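Local coordinates for hyaluronidase (Thermobaculum terrenum, PDB 5DIY), which probably acts as a hexosaminidase of glycoside hydrolase family 84, removing O-linked N-acetylglucosamine, and here carries a substitution at the predicted proton donor, at residues N136-L149 with Y176-I188. Residues are numbered along the deposited sequence; the frame is centred on the assembly and turned at random.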
# COMPACT_ATOMS: atom_id res chain seq x y z
N ASN C 136 -31.84 10.12 3.80
CA ASN C 136 -30.66 9.46 3.23
C ASN C 136 -29.55 9.19 4.25
O ASN C 136 -29.64 9.62 5.41
CB ASN C 136 -30.15 10.25 2.01
CG ASN C 136 -30.02 11.74 2.29
OD1 ASN C 136 -30.74 12.55 1.71
ND2 ASN C 136 -29.12 12.10 3.17
N LEU C 137 -28.51 8.48 3.81
CA LEU C 137 -27.38 8.04 4.64
C LEU C 137 -26.69 9.21 5.33
O LEU C 137 -26.43 9.17 6.53
CB LEU C 137 -26.34 7.29 3.79
CG LEU C 137 -25.65 6.02 4.30
CD1 LEU C 137 -24.24 5.93 3.71
CD2 LEU C 137 -25.59 5.89 5.81
N ALA C 138 -26.38 10.24 4.55
CA ALA C 138 -25.69 11.44 5.05
C ALA C 138 -26.41 12.11 6.22
O ALA C 138 -25.77 12.58 7.15
CB ALA C 138 -25.47 12.44 3.92
N GLU C 139 -27.74 12.12 6.18
CA GLU C 139 -28.56 12.74 7.23
C GLU C 139 -28.53 11.90 8.50
O GLU C 139 -28.41 12.44 9.60
CB GLU C 139 -30.02 12.93 6.77
CG GLU C 139 -30.29 14.26 6.07
CD GLU C 139 -31.72 14.39 5.55
OE1 GLU C 139 -31.94 15.24 4.66
OE2 GLU C 139 -32.63 13.66 6.02
N ALA C 140 -28.66 10.59 8.33
CA ALA C 140 -28.64 9.66 9.46
C ALA C 140 -27.30 9.75 10.18
O ALA C 140 -27.26 9.95 11.39
CB ALA C 140 -28.87 8.23 8.98
N GLN C 141 -26.21 9.64 9.41
CA GLN C 141 -24.85 9.73 9.94
C GLN C 141 -24.56 11.06 10.63
O GLN C 141 -23.99 11.08 11.73
CB GLN C 141 -23.83 9.52 8.81
CG GLN C 141 -23.78 8.08 8.32
CD GLN C 141 -22.88 7.88 7.12
OE1 GLN C 141 -22.42 8.83 6.50
NE2 GLN C 141 -22.62 6.62 6.80
N ALA C 142 -24.94 12.16 9.99
CA ALA C 142 -24.74 13.50 10.56
C ALA C 142 -25.45 13.65 11.91
O ALA C 142 -24.86 14.16 12.86
CB ALA C 142 -25.20 14.58 9.59
N ASP C 143 -26.70 13.19 11.97
CA ASP C 143 -27.48 13.23 13.21
C ASP C 143 -26.91 12.32 14.29
O ASP C 143 -26.87 12.70 15.47
CB ASP C 143 -28.95 12.86 12.94
CG ASP C 143 -29.78 12.80 14.21
OD1 ASP C 143 -29.70 13.75 15.01
OD2 ASP C 143 -30.48 11.79 14.42
N PHE C 144 -26.48 11.12 13.90
CA PHE C 144 -25.84 10.21 14.85
C PHE C 144 -24.56 10.82 15.42
O PHE C 144 -24.37 10.84 16.64
CB PHE C 144 -25.52 8.88 14.18
CG PHE C 144 -24.95 7.86 15.12
CD1 PHE C 144 -25.77 7.20 16.01
CD2 PHE C 144 -23.59 7.57 15.12
CE1 PHE C 144 -25.25 6.25 16.89
CE2 PHE C 144 -23.06 6.63 15.99
CZ PHE C 144 -23.90 5.97 16.88
N LEU C 145 -23.70 11.33 14.55
CA LEU C 145 -22.41 11.88 14.98
C LEU C 145 -22.58 13.14 15.83
O LEU C 145 -21.84 13.33 16.80
CB LEU C 145 -21.49 12.14 13.78
CG LEU C 145 -21.01 10.87 13.07
CD1 LEU C 145 -20.43 11.21 11.71
CD2 LEU C 145 -19.99 10.11 13.92
N THR C 146 -23.54 13.98 15.46
CA THR C 146 -23.91 15.16 16.26
C THR C 146 -24.29 14.75 17.68
O THR C 146 -23.78 15.32 18.65
CB THR C 146 -25.09 15.94 15.63
OG1 THR C 146 -24.73 16.36 14.31
CG2 THR C 146 -25.47 17.17 16.49
N ARG C 147 -25.16 13.75 17.79
CA ARG C 147 -25.61 13.24 19.10
C ARG C 147 -24.50 12.58 19.91
O ARG C 147 -24.46 12.72 21.14
CB ARG C 147 -26.82 12.29 18.96
CG ARG C 147 -28.13 13.03 18.78
CD ARG C 147 -29.33 12.10 18.82
NE ARG C 147 -29.43 11.30 17.60
CZ ARG C 147 -29.30 9.97 17.50
NH1 ARG C 147 -29.07 9.20 18.56
NH2 ARG C 147 -29.41 9.40 16.30
N VAL C 148 -23.58 11.88 19.25
CA VAL C 148 -22.43 11.30 19.95
C VAL C 148 -21.53 12.42 20.50
O VAL C 148 -21.09 12.34 21.65
CB VAL C 148 -21.62 10.29 19.08
CG1 VAL C 148 -20.37 9.81 19.82
CG2 VAL C 148 -22.48 9.09 18.70
N LEU C 149 -21.28 13.45 19.69
CA LEU C 149 -20.45 14.59 20.11
C LEU C 149 -21.06 15.31 21.30
O LEU C 149 -20.38 15.55 22.30
CB LEU C 149 -20.26 15.59 18.95
CG LEU C 149 -19.29 16.76 19.22
CD1 LEU C 149 -17.89 16.25 19.56
CD2 LEU C 149 -19.24 17.71 18.04
N TYR C 176 -24.19 13.51 -1.18
CA TYR C 176 -23.86 12.97 0.14
C TYR C 176 -22.81 13.83 0.88
O TYR C 176 -23.01 14.19 2.04
CB TYR C 176 -23.39 11.51 -0.01
CG TYR C 176 -22.73 10.92 1.21
CD1 TYR C 176 -21.38 11.16 1.47
CD2 TYR C 176 -23.43 10.10 2.10
CE1 TYR C 176 -20.76 10.63 2.59
CE2 TYR C 176 -22.81 9.56 3.22
CZ TYR C 176 -21.47 9.83 3.45
OH TYR C 176 -20.84 9.32 4.56
N LEU C 177 -21.71 14.16 0.20
CA LEU C 177 -20.63 14.97 0.79
C LEU C 177 -21.07 16.41 1.12
O LEU C 177 -20.65 16.97 2.13
CB LEU C 177 -19.43 15.02 -0.15
CG LEU C 177 -18.69 13.70 -0.36
CD1 LEU C 177 -17.72 13.82 -1.53
CD2 LEU C 177 -17.97 13.27 0.92
N ARG C 178 -21.89 16.99 0.24
CA ARG C 178 -22.45 18.33 0.47
C ARG C 178 -23.41 18.36 1.66
O ARG C 178 -23.39 19.30 2.45
CB ARG C 178 -23.13 18.86 -0.80
CG ARG C 178 -22.18 19.53 -1.80
CD ARG C 178 -22.52 19.22 -3.26
NE ARG C 178 -23.97 19.22 -3.51
CZ ARG C 178 -24.59 18.58 -4.51
NH1 ARG C 178 -23.92 17.88 -5.43
NH2 ARG C 178 -25.91 18.66 -4.60
N ILE C 179 -24.24 17.32 1.79
CA ILE C 179 -25.13 17.18 2.94
C ILE C 179 -24.32 17.03 4.22
O ILE C 179 -24.64 17.63 5.25
CB ILE C 179 -26.09 15.97 2.80
CG1 ILE C 179 -27.07 16.17 1.63
CG2 ILE C 179 -26.89 15.75 4.09
CD1 ILE C 179 -27.65 14.88 1.09
N LEU C 180 -23.26 16.23 4.15
CA LEU C 180 -22.41 15.97 5.32
C LEU C 180 -21.69 17.25 5.78
O LEU C 180 -21.60 17.52 6.98
CB LEU C 180 -21.38 14.87 5.01
CG LEU C 180 -21.08 13.81 6.06
CD1 LEU C 180 -22.31 13.00 6.44
CD2 LEU C 180 -19.98 12.90 5.53
N GLY C 181 -21.19 18.04 4.83
CA GLY C 181 -20.51 19.30 5.17
C GLY C 181 -21.44 20.32 5.82
O GLY C 181 -21.02 21.06 6.70
N GLN C 182 -22.69 20.33 5.37
CA GLN C 182 -23.73 21.20 5.92
C GLN C 182 -24.17 20.78 7.33
O GLN C 182 -24.31 21.62 8.22
CB GLN C 182 -24.94 21.22 4.96
CG GLN C 182 -26.07 22.19 5.31
CD GLN C 182 -25.63 23.65 5.33
OE1 GLN C 182 -24.80 24.07 4.54
NE2 GLN C 182 -26.19 24.42 6.25
N ARG C 183 -24.37 19.48 7.54
CA ARG C 183 -25.01 18.96 8.76
C ARG C 183 -24.07 18.47 9.87
O ARG C 183 -24.50 18.39 11.02
CB ARG C 183 -25.99 17.84 8.40
CG ARG C 183 -27.06 18.29 7.43
CD ARG C 183 -28.38 17.57 7.65
NE ARG C 183 -29.41 18.08 6.75
CZ ARG C 183 -30.72 17.86 6.87
NH1 ARG C 183 -31.21 17.11 7.86
NH2 ARG C 183 -31.55 18.39 5.98
N LEU C 184 -22.83 18.12 9.54
CA LEU C 184 -21.84 17.80 10.58
C LEU C 184 -21.34 19.07 11.24
O LEU C 184 -20.90 19.98 10.55
CB LEU C 184 -20.62 17.06 10.01
CG LEU C 184 -20.72 15.56 9.71
CD1 LEU C 184 -19.42 15.09 9.09
CD2 LEU C 184 -21.02 14.76 10.97
N PRO C 185 -21.37 19.14 12.59
CA PRO C 185 -20.68 20.23 13.30
C PRO C 185 -19.24 20.40 12.79
O PRO C 185 -18.55 19.40 12.56
CB PRO C 185 -20.69 19.77 14.76
CG PRO C 185 -21.89 18.89 14.87
CD PRO C 185 -22.08 18.24 13.53
N LYS C 186 -18.81 21.65 12.63
CA LYS C 186 -17.58 21.98 11.87
C LYS C 186 -16.31 21.38 12.45
O LYS C 186 -15.37 21.09 11.71
CB LYS C 186 -17.38 23.50 11.74
CG LYS C 186 -18.50 24.28 11.07
CD LYS C 186 -18.72 23.89 9.61
CE LYS C 186 -19.82 24.74 8.99
NZ LYS C 186 -20.70 23.94 8.08
N ASN C 187 -16.28 21.20 13.77
CA ASN C 187 -15.10 20.67 14.45
C ASN C 187 -14.99 19.14 14.46
O ASN C 187 -14.02 18.60 14.99
CB ASN C 187 -15.04 21.24 15.87
CG ASN C 187 -14.91 22.76 15.88
OD1 ASN C 187 -14.31 23.37 14.98
ND2 ASN C 187 -15.45 23.39 16.91
N ILE C 188 -15.97 18.44 13.88
CA ILE C 188 -15.84 17.02 13.58
C ILE C 188 -14.98 16.90 12.32
O ILE C 188 -15.30 17.50 11.28
CB ILE C 188 -17.21 16.33 13.38
CG1 ILE C 188 -17.99 16.36 14.71
CG2 ILE C 188 -17.03 14.89 12.87
CD1 ILE C 188 -19.32 15.63 14.72
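With CG of Tyr176 trans to the backbone N (chi1 167°) and the Gln141 chain extended beyond CG, phenol and amide meet with planes 83° apart. Tyr176 OH donates to Gln141 OE1 at 2.5 Å, in the carbonyl plane and on a lone pair. Both side chains also hydrogen-bond to loop residue Thr166, Gln141 NE2 with its OG1 and Tyr176 OH with its N. A phenylalanine in place of Tyr176 would probably leave Gln141 OE1 and Thr166 N without this shared hydroxyl. Ala138 CB sits 3.6 Å from both Tyr176 CD2 and Ile179 CG2, and Ala142 CB meets Arg183 CB at 3.6 Å; the two alanines are consistent with the axes of helices 137-149 and 176-183 approaching to 8.7 Å. Glu139 stacks its carboxylate over one guanidinium face of Arg183, OE1 to NH2 3.4 Å, too far out of plane for any N-H to point at it: a salt bridge of charges alone. Glu139 OE2 accepts a hydrogen bond from Ser135 N. Leu145 CD1 packs on Leu184 CD2 at 3.7 Å, and both leucines reach Met163 of strand 160-164. The helices follow strands 113-117 and 160-164 and cross at -25° outside the closed eight-stranded parallel barrel of a TIM-barrel fold.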